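Local coordinates for protein endonuclease V (Homo sapiens, PDB 6OZE) that probably cleaves RNA at inosine, the product of adenosine deamination, by metal-ion-dependent hydrolysis, at residues 163-168 against 173-178; 199-204 against 211-216; 27-32 against 205-210. The protein carries 4 engineered substitutions. All coordinates share one frame; numbering follows the deposited sequence.

Interaction 1: 163-168 against 173-178. With NA (sodium ion), chain F.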
ATOM      1  N   GLU A 163      14.536 -19.419   5.098  1.00 26.70           N
ATOM      2  CA  GLU A 163      14.108 -20.446   6.043  1.00 26.56           C
ATOM      3  C   GLU A 163      12.865 -20.016   6.813  1.00 26.50           C
ATOM      4  O   GLU A 163      11.986 -20.837   7.098  1.00 28.54           O
ATOM      5  CB  GLU A 163      15.244 -20.766   6.997  1.00 28.36           C
ATOM      6  CG  GLU A 163      16.496 -21.334   6.330  1.00 31.23           C
ATOM      7  CD  GLU A 163      16.294 -22.690   5.654  1.00 40.48           C
ATOM      8  OE1 GLU A 163      17.303 -23.263   5.195  1.00 45.14           O
ATOM      9  OE2 GLU A 163      15.152 -23.191   5.572  1.00 38.47           O
ATOM     10  N   LYS A 164      12.757 -18.726   7.142  1.00 24.82           N
ATOM     11  CA  LYS A 164      11.548 -18.272   7.817  0.50 24.35           C
ATOM     12  C   LYS A 164      10.329 -18.406   6.912  1.00 24.74           C
ATOM     13  O   LYS A 164       9.230 -18.713   7.391  1.00 26.22           O
ATOM     14  CB  LYS A 164      11.742 -16.857   8.367  0.50 24.70           C
ATOM     15  CG  LYS A 164      12.702 -16.837   9.558  0.50 29.05           C
ATOM     16  CD  LYS A 164      13.240 -15.445   9.837  0.50 34.78           C
ATOM     17  CE  LYS A 164      12.177 -14.549  10.440  0.50 28.41           C
ATOM     18  NZ  LYS A 164      12.667 -13.138  10.549  0.50 34.31           N
ATOM     19  N   ILE A 165      10.502 -18.183   5.609  1.00 26.00           N
ATOM     20  CA  ILE A 165       9.407 -18.402   4.669  1.00 27.16           C
ATOM     21  C   ILE A 165       9.049 -19.878   4.606  1.00 27.12           C
ATOM     22  O   ILE A 165       7.867 -20.245   4.595  1.00 26.67           O
ATOM     23  CB  ILE A 165       9.780 -17.842   3.289  1.00 27.65           C
ATOM     24  CG1 ILE A 165       9.866 -16.314   3.343  1.00 26.28           C
ATOM     25  CG2 ILE A 165       8.782 -18.310   2.245  1.00 29.91           C
ATOM     26  CD1 ILE A 165      10.436 -15.681   2.086  1.00 28.99           C
ATOM     27  N   ARG A 166      10.064 -20.751   4.597  1.00 27.07           N
ATOM     28  CA  ARG A 166       9.795 -22.187   4.603  1.00 29.80           C
ATOM     29  C   ARG A 166       8.856 -22.575   5.740  1.00 33.68           C
ATOM     30  O   ARG A 166       7.974 -23.420   5.566  1.00 32.25           O
ATOM     31  CB  ARG A 166      11.101 -22.977   4.700  1.00 29.57           C
ATOM     32  CG  ARG A 166      10.884 -24.482   4.884  1.00 31.95           C
ATOM     33  CD  ARG A 166      12.174 -25.284   4.915  1.00 34.31           C
ATOM     34  NE  ARG A 166      13.080 -24.873   5.985  1.00 35.81           N
ATOM     35  CZ  ARG A 166      13.013 -25.308   7.237  1.00 37.75           C
ATOM     36  NH1 ARG A 166      13.890 -24.875   8.134  1.00 33.89           N
ATOM     37  NH2 ARG A 166      12.085 -26.190   7.592  1.00 36.93           N
ATOM     38  N   LEU A 167       9.010 -21.944   6.907  1.00 26.45           N
ATOM     39  CA  LEU A 167       8.241 -22.327   8.079  1.00 31.36           C
ATOM     40  C   LEU A 167       6.847 -21.715   8.119  1.00 27.94           C
ATOM     41  O   LEU A 167       6.039 -22.128   8.961  1.00 30.55           O
ATOM     42  CB  LEU A 167       9.036 -22.014   9.347  1.00 31.02           C
ATOM     43  CG  LEU A 167      10.188 -23.009   9.512  1.00 34.88           C
ATOM     44  CD1 LEU A 167      11.250 -22.436  10.398  1.00 47.99           C
ATOM     45  CD2 LEU A 167       9.666 -24.325  10.066  1.00 37.09           C
ATOM     46  N   LEU A 168       6.546 -20.772   7.229  1.00 26.62           N
ATOM     47  CA  LEU A 168       5.162 -20.349   7.049  1.00 28.17           C
ATOM     48  C   LEU A 168       4.360 -21.519   6.500  1.00 29.44           C
ATOM     49  O   LEU A 168       4.819 -22.236   5.608  1.00 37.12           O
ATOM     50  CB  LEU A 168       5.088 -19.191   6.051  1.00 27.24           C
ATOM     51  CG  LEU A 168       5.767 -17.869   6.417  1.00 29.04           C
ATOM     52  CD1 LEU A 168       5.770 -16.906   5.233  1.00 25.37           C
ATOM     53  CD2 LEU A 168       5.080 -17.232   7.625  1.00 29.03           C
ATOM     54  N   ASP A 173      -0.258 -16.859   8.671  1.00 28.36           N
ATOM     55  CA  ASP A 173       1.040 -17.028   9.312  1.00 25.71           C
ATOM     56  C   ASP A 173       1.936 -15.864   8.917  1.00 23.99           C
ATOM     57  O   ASP A 173       1.922 -15.414   7.767  1.00 23.40           O
ATOM     58  CB  ASP A 173       1.712 -18.328   8.867  1.00 25.47           C
ATOM     59  CG  ASP A 173       1.053 -19.565   9.441  1.00 32.70           C
ATOM     60  OD1 ASP A 173       0.106 -19.446  10.247  1.00 31.53           O
ATOM     61  OD2 ASP A 173       1.495 -20.670   9.077  1.00 32.54           O
ATOM     62  N   SER A 174       2.730 -15.386   9.869  1.00 25.61           N
ATOM     63  CA  SER A 174       3.518 -14.183   9.626  1.00 24.34           C
ATOM     64  C   SER A 174       4.772 -14.206  10.485  1.00 25.04           C
ATOM     65  O   SER A 174       4.829 -14.890  11.511  1.00 26.16           O
ATOM     66  CB  SER A 174       2.706 -12.914   9.926  1.00 29.40           C
ATOM     67  OG  SER A 174       2.328 -12.879  11.294  1.00 35.07           O
ATOM     68  N   PHE A 175       5.796 -13.466  10.041  1.00 21.40           N
ATOM     69  CA  PHE A 175       6.998 -13.295  10.845  1.00 23.52           C
ATOM     70  C   PHE A 175       7.505 -11.863  10.728  1.00 21.31           C
ATOM     71  O   PHE A 175       7.260 -11.201   9.716  1.00 22.88           O
ATOM     72  CB  PHE A 175       8.118 -14.305  10.504  1.00 23.17           C
ATOM     73  CG  PHE A 175       8.673 -14.220   9.093  1.00 25.39           C
ATOM     74  CD1 PHE A 175       9.663 -13.297   8.765  1.00 26.14           C
ATOM     75  CD2 PHE A 175       8.277 -15.127   8.121  1.00 22.87           C
ATOM     76  CE1 PHE A 175      10.226 -13.273   7.504  1.00 24.39           C
ATOM     77  CE2 PHE A 175       8.827 -15.094   6.842  1.00 24.01           C
ATOM     78  CZ  PHE A 175       9.796 -14.160   6.535  1.00 24.84           C
ATOM     79  N   PRO A 176       8.178 -11.350  11.756  1.00 22.40           N
ATOM     80  CA  PRO A 176       8.576  -9.939  11.751  1.00 26.56           C
ATOM     81  C   PRO A 176       9.835  -9.672  10.942  1.00 25.87           C
ATOM     82  O   PRO A 176      10.710 -10.528  10.798  1.00 27.23           O
ATOM     83  CB  PRO A 176       8.809  -9.640  13.237  1.00 29.50           C
ATOM     84  CG  PRO A 176       9.245 -10.965  13.812  1.00 30.76           C
ATOM     85  CD  PRO A 176       8.455 -12.007  13.050  1.00 24.69           C
ATOM     86  N   LEU A 177       9.905  -8.444  10.396  1.00 25.81           N
ATOM     87  CA  LEU A 177      11.072  -7.964   9.664  1.00 29.23           C
ATOM     88  C   LEU A 177      11.759  -6.919  10.532  1.00 32.88           C
ATOM     89  O   LEU A 177      11.243  -5.811  10.711  1.00 36.13           O
ATOM     90  CB  LEU A 177      10.640  -7.371   8.322  1.00 26.55           C
ATOM     91  CG  LEU A 177       9.796  -8.353   7.501  1.00 28.19           C
ATOM     92  CD1 LEU A 177       9.134  -7.631   6.326  1.00 30.51           C
ATOM     93  CD2 LEU A 177      10.645  -9.507   7.007  1.00 31.46           C
ATOM     94  N   LEU A 178      12.911  -7.285  11.078  1.00 36.92           N
ATOM     95  CA  LEU A 178      13.623  -6.488  12.061  1.00 41.96           C
ATOM     96  C   LEU A 178      14.719  -5.711  11.346  1.00 43.25           C
ATOM     97  O   LEU A 178      15.560  -6.306  10.665  1.00 43.99           O
ATOM     98  CB  LEU A 178      14.245  -7.427  13.095  1.00 51.20           C
ATOM     99  CG  LEU A 178      14.566  -6.962  14.514  1.00 69.45           C
ATOM    100  CD1 LEU A 178      16.069  -6.787  14.718  1.00 79.19           C
ATOM    101  CD2 LEU A 178      13.817  -5.689  14.826  1.00 75.44           C
TER
HETATM  102 NA    NA F 305       5.945 -23.997   4.615  1.00 36.14          NA
HETATM  103  O   HOH W   1      11.926 -12.361  12.774  1.00 50.11           O
HETATM  104  O   HOH W   2       6.438 -22.283   3.187  1.00 37.94           O
HETATM  105  O   HOH W   3       4.643 -20.426  10.404  1.00 44.40           O
HETATM  106  O   HOH W   4       7.165 -25.921   3.645  1.00 57.56           O
HETATM  107  O   HOH W   5       4.091 -24.621   3.053  1.00 58.30           O
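K164 covers one face of the F175 ring where helix 159-167 turns back through a short loop into strand 174-178, an outermost strand of the RNase H-like sheet. The axes of helix 163-167 and strand 174-178 run nearly antiparallel, at 157°. In a CH-pi contact over that face, K164 CB stands 3.7 Å from the ring centroid, 9° off the normal. The chain then bends at chi3 (72°), which lays K164 CE 3.3 Å from F175 CD1, the closest contact of the pair. Lysine suits this partly exposed place: its methylenes shield the ring while NZ, in the conformer described, makes a weak hydrogen bond of 3.3 Å to P176 O.

Apolar contacts come at the ring's edge. I165 CG1 is 3.8 Å from F175 CE2, and L168, crossing at about a right angle, places CD2 3.9 Å from F175 CD2. Replacing F175 by alanine would probably open a gap beneath K164 CB and deprive I165 and L168 of their shared partner.

D173 OD2 accepts hydrogen bonds from Q169 N and T170 N, in the loop just before it. A sodium ion binds Q169 OE1 and three waters, and R166 O and L168 O both lie 2.3 Å from it.

Interaction 2: 199-204 against 211-216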
ATOM      1  N   LEU A 199       3.515 -11.787   1.373  1.00 23.64           N
ATOM      2  CA  LEU A 199       3.431 -10.352   1.177  1.00 20.87           C
ATOM      3  C   LEU A 199       4.236  -9.660   2.264  1.00 23.13           C
ATOM      4  O   LEU A 199       4.452 -10.201   3.347  1.00 24.63           O
ATOM      5  CB  LEU A 199       1.984  -9.891   1.306  1.00 23.76           C
ATOM      6  CG  LEU A 199       0.913 -10.664   0.556  1.00 31.91           C
ATOM      7  CD1 LEU A 199      -0.453 -10.116   0.952  1.00 32.95           C
ATOM      8  CD2 LEU A 199       1.122 -10.530  -0.935  1.00 32.70           C
ATOM      9  N   TYR A 200       4.689  -8.449   1.976  1.00 22.01           N
ATOM     10  CA  TYR A 200       5.467  -7.683   2.945  1.00 23.13           C
ATOM     11  C   TYR A 200       4.621  -6.494   3.379  1.00 24.24           C
ATOM     12  O   TYR A 200       4.338  -5.583   2.579  1.00 24.17           O
ATOM     13  CB  TYR A 200       6.822  -7.282   2.367  1.00 23.63           C
ATOM     14  CG  TYR A 200       7.619  -8.501   2.012  1.00 24.34           C
ATOM     15  CD1 TYR A 200       8.365  -9.169   2.980  1.00 28.93           C
ATOM     16  CD2 TYR A 200       7.569  -9.051   0.740  1.00 30.18           C
ATOM     17  CE1 TYR A 200       9.072 -10.306   2.678  1.00 31.82           C
ATOM     18  CE2 TYR A 200       8.276 -10.193   0.431  1.00 32.31           C
ATOM     19  CZ  TYR A 200       9.027 -10.822   1.407  1.00 33.26           C
ATOM     20  OH  TYR A 200       9.734 -11.963   1.109  1.00 34.34           O
ATOM     21  N   ILE A 201       4.205  -6.508   4.639  1.00 22.83           N
ATOM     22  CA  ILE A 201       3.224  -5.568   5.168  1.00 21.30           C
ATOM     23  C   ILE A 201       3.936  -4.570   6.067  1.00 22.37           C
ATOM     24  O   ILE A 201       4.761  -4.957   6.899  1.00 24.21           O
ATOM     25  CB  ILE A 201       2.151  -6.317   5.982  1.00 25.51           C
ATOM     26  CG1 ILE A 201       1.556  -7.482   5.170  1.00 25.47           C
ATOM     27  CG2 ILE A 201       1.081  -5.328   6.486  1.00 23.38           C
ATOM     28  CD1 ILE A 201       1.017  -7.084   3.825  1.00 27.84           C
ATOM     29  N   SER A 202       3.601  -3.283   5.919  1.00 21.09           N
ATOM     30  CA  SER A 202       4.140  -2.301   6.846  1.00 24.60           C
ATOM     31  C   SER A 202       3.104  -1.217   7.092  1.00 23.56           C
ATOM     32  O   SER A 202       2.158  -1.046   6.315  1.00 24.52           O
ATOM     33  CB  SER A 202       5.472  -1.735   6.357  1.00 26.04           C
ATOM     34  OG  SER A 202       5.294  -1.074   5.105  1.00 28.53           O
ATOM     35  N   VAL A 203       3.263  -0.530   8.224  1.00 25.10           N
ATOM     36  CA  VAL A 203       2.343   0.547   8.577  1.00 24.30           C
ATOM     37  C   VAL A 203       2.536   1.704   7.616  1.00 24.67           C
ATOM     38  O   VAL A 203       3.664   2.143   7.372  1.00 26.65           O
ATOM     39  CB  VAL A 203       2.598   1.019  10.012  1.00 28.48           C
ATOM     40  CG1 VAL A 203       1.810   2.290  10.302  1.00 33.44           C
ATOM     41  CG2 VAL A 203       2.247  -0.086  11.012  1.00 31.29           C
ATOM     42  N   GLY A 204       1.428   2.217   7.090  1.00 24.24           N
ATOM     43  CA  GLY A 204       1.458   3.499   6.423  1.00 23.79           C
ATOM     44  C   GLY A 204       1.184   4.614   7.411  1.00 23.23           C
ATOM     45  O   GLY A 204       2.051   5.447   7.684  1.00 26.12           O
ATOM     46  N   ALA A 211      -2.367  -4.963  13.714  1.00 25.85           N
ATOM     47  CA  ALA A 211      -3.698  -4.838  13.126  1.00 27.85           C
ATOM     48  C   ALA A 211      -3.641  -4.803  11.606  1.00 27.30           C
ATOM     49  O   ALA A 211      -4.511  -5.366  10.932  1.00 28.33           O
ATOM     50  CB  ALA A 211      -4.392  -3.582  13.648  1.00 32.09           C
ATOM     51  N   ALA A 212      -2.643  -4.115  11.044  1.00 21.15           N
ATOM     52  CA  ALA A 212      -2.495  -4.063   9.597  1.00 22.11           C
ATOM     53  C   ALA A 212      -2.317  -5.452   9.006  1.00 22.25           C
ATOM     54  O   ALA A 212      -2.887  -5.764   7.956  1.00 21.89           O
ATOM     55  CB  ALA A 212      -1.297  -3.182   9.240  1.00 23.81           C
ATOM     56  N   VAL A 213      -1.524  -6.298   9.664  1.00 24.02           N
ATOM     57  CA  VAL A 213      -1.296  -7.644   9.149  1.00 24.23           C
ATOM     58  C   VAL A 213      -2.579  -8.457   9.215  1.00 23.38           C
ATOM     59  O   VAL A 213      -2.912  -9.197   8.281  1.00 25.61           O
ATOM     60  CB  VAL A 213      -0.126  -8.302   9.899  1.00 26.16           C
ATOM     61  CG1 VAL A 213      -0.012  -9.788   9.549  1.00 36.24           C
ATOM     62  CG2 VAL A 213       1.147  -7.579   9.563  1.00 28.93           C
ATOM     63  N   ARG A 214      -3.315  -8.336  10.320  1.00 23.95           N
ATOM     64  CA  ARG A 214      -4.575  -9.060  10.444  0.50 24.84           C
ATOM     65  C   ARG A 214      -5.592  -8.586   9.413  1.00 23.34           C
ATOM     66  O   ARG A 214      -6.322  -9.401   8.838  1.00 23.83           O
ATOM     67  CB  ARG A 214      -5.120  -8.917  11.857  0.50 27.56           C
ATOM     68  CG  ARG A 214      -4.222  -9.561  12.898  0.50 30.07           C
ATOM     69  CD  ARG A 214      -4.981  -9.882  14.171  0.50 34.75           C
ATOM     70  NE  ARG A 214      -5.834  -8.776  14.602  0.50 33.11           N
ATOM     71  CZ  ARG A 214      -7.151  -8.738  14.434  0.50 32.55           C
ATOM     72  NH1 ARG A 214      -7.839  -7.687  14.859  0.50 32.76           N
ATOM     73  NH2 ARG A 214      -7.777  -9.749  13.839  0.50 25.89           N
ATOM     74  N   LEU A 215      -5.666  -7.275   9.176  1.00 21.75           N
ATOM     75  CA  LEU A 215      -6.595  -6.770   8.171  1.00 22.23           C
ATOM     76  C   LEU A 215      -6.227  -7.284   6.787  1.00 19.87           C
ATOM     77  O   LEU A 215      -7.103  -7.670   6.002  1.00 19.82           O
ATOM     78  CB  LEU A 215      -6.567  -5.234   8.149  1.00 20.31           C
ATOM     79  CG  LEU A 215      -7.432  -4.586   7.068  1.00 22.00           C
ATOM     80  CD1 LEU A 215      -8.888  -4.968   7.261  1.00 25.44           C
ATOM     81  CD2 LEU A 215      -7.248  -3.064   7.101  1.00 23.52           C
ATOM     82  N   THR A 216      -4.932  -7.279   6.460  1.00 19.67           N
ATOM     83  CA  THR A 216      -4.520  -7.781   5.152  1.00 18.03           C
ATOM     84  C   THR A 216      -4.920  -9.242   4.982  1.00 19.41           C
ATOM     85  O   THR A 216      -5.412  -9.644   3.919  1.00 20.03           O
ATOM     86  CB  THR A 216      -3.011  -7.598   4.995  1.00 21.89           C
ATOM     87  OG1 THR A 216      -2.699  -6.206   5.141  1.00 21.75           O
ATOM     88  CG2 THR A 216      -2.570  -8.027   3.599  1.00 24.27           C
TER
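I201 points from strand 199-205 into helix 209-218, and its side chain carries most of the contact. Already at the branch point, I201 CB lies 3.9 Å from V213 CG2. The methyl CG2 then meets the same V213 CG2 at 3.8 Å, and also A212 CB at 4.2 Å, where the small alanine lets the helix come close. The longer branch bends at CG1 (chi2 -54°), and this carries CD1 to T216, the two side chains meeting tip to tip with I201 CD1 3.7 Å from T216 CG2. L199 CD1 meets that same methyl, T216 CG2, at 4.0 Å, at a slant.

Threonine fits a buried helix position because it can offer its methyl to the sheet and bond its hydroxyl to its own helix. T216 OG1 donates to A212 O over 2.9 Å, tilted 31° from the carbonyl plane, while T216 N reaches that oxygen from the opposite face, so two donors grip it. V143 of strand 142-146 also touches I201, A212 and T216. No hydrogen bond joins the two segments: this is a helix packed through small and beta-branched side chains on one face of a central sheet, as in the RNase H-like fold.

Interaction 3: 27-32 against 205-210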
ATOM      1  N   ALA A  27     -11.789   2.497  16.830  1.00 33.98           N
ATOM      2  CA  ALA A  27     -12.277   1.353  17.592  1.00 37.89           C
ATOM      3  C   ALA A  27     -12.285   0.081  16.750  1.00 37.00           C
ATOM      4  O   ALA A  27     -11.985  -1.005  17.260  1.00 36.92           O
ATOM      5  CB  ALA A  27     -13.674   1.640  18.140  1.00 41.58           C
ATOM      6  N   TRP A  28     -12.622   0.191  15.461  1.00 34.62           N
ATOM      7  CA  TRP A  28     -12.726  -1.016  14.644  1.00 33.72           C
ATOM      8  C   TRP A  28     -11.389  -1.730  14.516  1.00 35.91           C
ATOM      9  O   TRP A  28     -11.355  -2.950  14.336  1.00 31.23           O
ATOM     10  CB  TRP A  28     -13.340  -0.729  13.269  1.00 30.41           C
ATOM     11  CG  TRP A  28     -12.538   0.175  12.360  1.00 29.49           C
ATOM     12  CD1 TRP A  28     -12.754   1.508  12.143  1.00 34.07           C
ATOM     13  CD2 TRP A  28     -11.419  -0.188  11.531  1.00 25.05           C
ATOM     14  NE1 TRP A  28     -11.838   1.999  11.239  1.00 29.79           N
ATOM     15  CE2 TRP A  28     -11.008   0.981  10.846  1.00 26.78           C
ATOM     16  CE3 TRP A  28     -10.726  -1.384  11.299  1.00 26.49           C
ATOM     17  CZ2 TRP A  28      -9.925   0.995   9.962  1.00 27.15           C
ATOM     18  CZ3 TRP A  28      -9.653  -1.374  10.415  1.00 23.96           C
ATOM     19  CH2 TRP A  28      -9.268  -0.187   9.748  1.00 25.81           C
ATOM     20  N   GLN A  29     -10.280  -0.996  14.619  1.00 30.36           N
ATOM     21  CA  GLN A  29      -8.966  -1.607  14.470  1.00 27.49           C
ATOM     22  C   GLN A  29      -8.592  -2.465  15.663  1.00 31.88           C
ATOM     23  O   GLN A  29      -7.720  -3.331  15.538  1.00 33.97           O
ATOM     24  CB  GLN A  29      -7.912  -0.512  14.278  1.00 26.43           C
ATOM     25  CG  GLN A  29      -8.103   0.304  13.015  1.00 26.53           C
ATOM     26  CD  GLN A  29      -7.212   1.519  12.999  1.00 26.69           C
ATOM     27  OE1 GLN A  29      -7.117   2.233  13.997  1.00 29.62           O
ATOM     28  NE2 GLN A  29      -6.533   1.755  11.874  1.00 27.96           N
ATOM     29  N   ARG A  30      -9.221  -2.235  16.812  1.00 32.53           N
ATOM     30  CA  ARG A  30      -8.906  -2.935  18.045  1.00 35.26           C
ATOM     31  C   ARG A  30      -9.869  -4.081  18.322  1.00 40.89           C
ATOM     32  O   ARG A  30      -9.853  -4.643  19.420  1.00 44.07           O
ATOM     33  CB  ARG A  30      -8.872  -1.952  19.220  1.00 41.61           C
ATOM     34  CG  ARG A  30      -7.882  -0.796  19.016  1.00 40.53           C
ATOM     35  CD  ARG A  30      -7.837   0.145  20.208  1.00 54.92           C
ATOM     36  NE  ARG A  30      -8.988   1.043  20.258  1.00 68.38           N
ATOM     37  CZ  ARG A  30      -8.974   2.304  19.833  1.00 68.68           C
ATOM     38  NH1 ARG A  30      -7.866   2.824  19.324  1.00 62.14           N
ATOM     39  NH2 ARG A  30     -10.069   3.046  19.920  1.00 69.61           N
ATOM     40  N   ASP A  31     -10.712  -4.429  17.358  1.00 34.03           N
ATOM     41  CA  ASP A  31     -11.633  -5.548  17.499  1.00 34.84           C
ATOM     42  C   ASP A  31     -11.131  -6.734  16.693  1.00 32.53           C
ATOM     43  O   ASP A  31     -10.679  -6.562  15.559  1.00 33.04           O
ATOM     44  CB  ASP A  31     -13.009  -5.155  16.969  1.00 34.91           C
ATOM     45  CG  ASP A  31     -14.040  -6.235  17.198  1.00 38.72           C
ATOM     46  OD1 ASP A  31     -14.566  -6.319  18.327  1.00 44.26           O
ATOM     47  OD2 ASP A  31     -14.304  -7.015  16.260  1.00 36.79           O
ATOM     48  N   PRO A  32     -11.206  -7.948  17.253  1.00 36.27           N
ATOM     49  CA  PRO A  32     -10.650  -9.115  16.545  1.00 34.55           C
ATOM     50  C   PRO A  32     -11.235  -9.344  15.161  1.00 31.47           C
ATOM     51  O   PRO A  32     -10.497  -9.703  14.235  1.00 39.14           O
ATOM     52  CB  PRO A  32     -10.936 -10.274  17.506  1.00 39.97           C
ATOM     53  CG  PRO A  32     -10.976  -9.624  18.860  1.00 45.66           C
ATOM     54  CD  PRO A  32     -11.582  -8.262  18.641  1.00 43.24           C
ATOM     55  N   HIS A 205      -0.022   4.620   7.975  1.00 23.70           N
ATOM     56  CA  HIS A 205      -0.443   5.716   8.842  1.00 22.02           C
ATOM     57  C   HIS A 205      -1.670   5.258   9.609  1.00 24.66           C
ATOM     58  O   HIS A 205      -2.522   4.554   9.061  1.00 24.00           O
ATOM     59  CB  HIS A 205      -0.799   6.950   8.001  1.00 23.54           C
ATOM     60  CG  HIS A 205      -1.229   8.146   8.794  1.00 24.63           C
ATOM     61  ND1 HIS A 205      -0.461   8.702   9.798  1.00 26.83           N
ATOM     62  CD2 HIS A 205      -2.319   8.945   8.673  1.00 26.00           C
ATOM     63  CE1 HIS A 205      -1.076   9.769  10.282  1.00 31.19           C
ATOM     64  NE2 HIS A 205      -2.201   9.945   9.610  1.00 26.87           N
ATOM     65  N   ARG A 206      -1.729   5.625  10.892  1.00 23.75           N
ATOM     66  CA  ARG A 206      -2.915   5.430  11.727  1.00 26.83           C
ATOM     67  C   ARG A 206      -3.340   3.969  11.844  1.00 31.49           C
ATOM     68  O   ARG A 206      -4.531   3.673  11.937  1.00 30.68           O
ATOM     69  CB  ARG A 206      -4.085   6.314  11.288  1.00 29.17           C
ATOM     70  CG  ARG A 206      -3.920   7.762  11.666  1.00 35.45           C
ATOM     71  CD  ARG A 206      -5.249   8.344  12.082  1.00 53.85           C
ATOM     72  NE  ARG A 206      -5.958   8.961  10.972  1.00 62.26           N
ATOM     73  CZ  ARG A 206      -7.275   8.899  10.805  1.00 69.14           C
ATOM     74  NH1 ARG A 206      -8.022   8.225  11.667  1.00 63.16           N
ATOM     75  NH2 ARG A 206      -7.844   9.501   9.768  1.00 67.71           N
ATOM     76  N   MET A 207      -2.379   3.049  11.836  1.00 23.17           N
ATOM     77  CA  MET A 207      -2.679   1.667  12.181  1.00 24.43           C
ATOM     78  C   MET A 207      -1.444   1.046  12.815  1.00 29.00           C
ATOM     79  O   MET A 207      -0.314   1.418  12.503  1.00 33.48           O
ATOM     80  CB  MET A 207      -3.112   0.873  10.941  1.00 26.40           C
ATOM     81  CG  MET A 207      -3.863  -0.434  11.267  1.00 27.91           C
ATOM     82  SD  MET A 207      -5.026  -0.806   9.931  1.00 31.41           S
ATOM     83  CE  MET A 207      -5.993  -2.138  10.651  1.00 28.58           C
ATOM     84  N   SER A 208      -1.670   0.117  13.739  1.00 26.28           N
ATOM     85  CA  SER A 208      -0.570  -0.663  14.279  1.00 28.51           C
ATOM     86  C   SER A 208      -0.200  -1.759  13.289  1.00 25.68           C
ATOM     87  O   SER A 208      -1.000  -2.163  12.439  1.00 26.15           O
ATOM     88  CB  SER A 208      -0.944  -1.281  15.627  1.00 30.00           C
ATOM     89  OG  SER A 208      -1.910  -2.308  15.439  1.00 32.91           O
ATOM     90  N   LEU A 209       1.049  -2.215  13.382  1.00 27.83           N
ATOM     91  CA  LEU A 209       1.504  -3.254  12.467  1.00 27.03           C
ATOM     92  C   LEU A 209       0.723  -4.547  12.671  1.00 25.26           C
ATOM     93  O   LEU A 209       0.324  -5.195  11.696  1.00 27.00           O
ATOM     94  CB  LEU A 209       3.000  -3.486  12.655  1.00 28.46           C
ATOM     95  CG  LEU A 209       3.614  -4.598  11.799  1.00 27.77           C
ATOM     96  CD1 LEU A 209       3.392  -4.319  10.306  1.00 24.80           C
ATOM     97  CD2 LEU A 209       5.090  -4.714  12.115  1.00 28.31           C
ATOM     98  N   GLU A 210       0.471  -4.917  13.927  1.00 29.26           N
ATOM     99  CA  GLU A 210      -0.284  -6.137  14.197  1.00 31.58           C
ATOM    100  C   GLU A 210      -1.660  -6.084  13.550  1.00 32.10           C
ATOM    101  O   GLU A 210      -2.085  -7.036  12.886  1.00 31.11           O
ATOM    102  CB  GLU A 210      -0.405  -6.359  15.707  1.00 38.08           C
ATOM    103  CG  GLU A 210       0.859  -6.888  16.369  1.00 75.97           C
ATOM    104  CD  GLU A 210       0.765  -6.900  17.888  1.00101.87           C
ATOM    105  OE1 GLU A 210      -0.272  -6.461  18.426  1.00109.27           O
ATOM    106  OE2 GLU A 210       1.732  -7.348  18.540  1.00110.49           O
TER
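Q29 and W28, neighbours in a short 3-10 turn, face M207 in the loop that joins strand 199-205 to helix 209-218 of the RNase H-like domain. The three side chains differ in how they are turned. Q29 extends beyond CG and crosses M207 obliquely, so that its amide passes beside the thioether: Q29 NE2 is 3.5 Å from M207 CG. W28 and M207 cross at about a right angle, and the methyl leads, M207 CE lying 3.7 Å from W28 CZ3. The sulfur stands farther back; M207 SD is 5.4 Å from the centroid of the six-membered ring and 61° off its normal, an oblique Met-aromatic contact. With CG anti to the backbone N (chi1 -162°) and an extended chain beyond it, M207 is long enough to span from the loop to the indole. An unbranched, polarisable side chain suits such a place. On the same side of the indole plane as M207 CE, Q29 CG lies over the rim of the W28 ring, which packs the two neighbours together.

The amide of Q29 is gripped at both ends. Its OE1 accepts from the backbone N atoms of T25 and E26, which fixes the rotation of the group and directs NE2 at the loop; a glutamine can do both because it holds acceptor and donor side by side. R206 itself pairs by its guanidinium with E26 in a salt bridge. Q29 NE2 gives its hydrogen to R206 O over 2.8 Å, nearly straight at 166° and in the carbonyl plane.

Overall arrangement
All three interactions lie in one RNase H-like domain. Interactions 1 and 2 reach the same mixed sheet, and interaction 3 lies beyond the end of strand 199-205. Segment 27-32 comes first along the chain, and interaction 1 falls wholly between the two segments of interaction 3. The centre of interaction 1 is about 14 Å from that of interaction 2, which it touches through L177 and I165 packing on Y200. Interactions 2 and 3 share helix 209-218, alternate in sequence and have centres about 10 Å apart; R214 probably hydrogen-bonds to D31 O and P32 O. Interaction 3 thus joins early residues to a late helix, whereas interactions 1 and 2 link pieces separated by only a few residues.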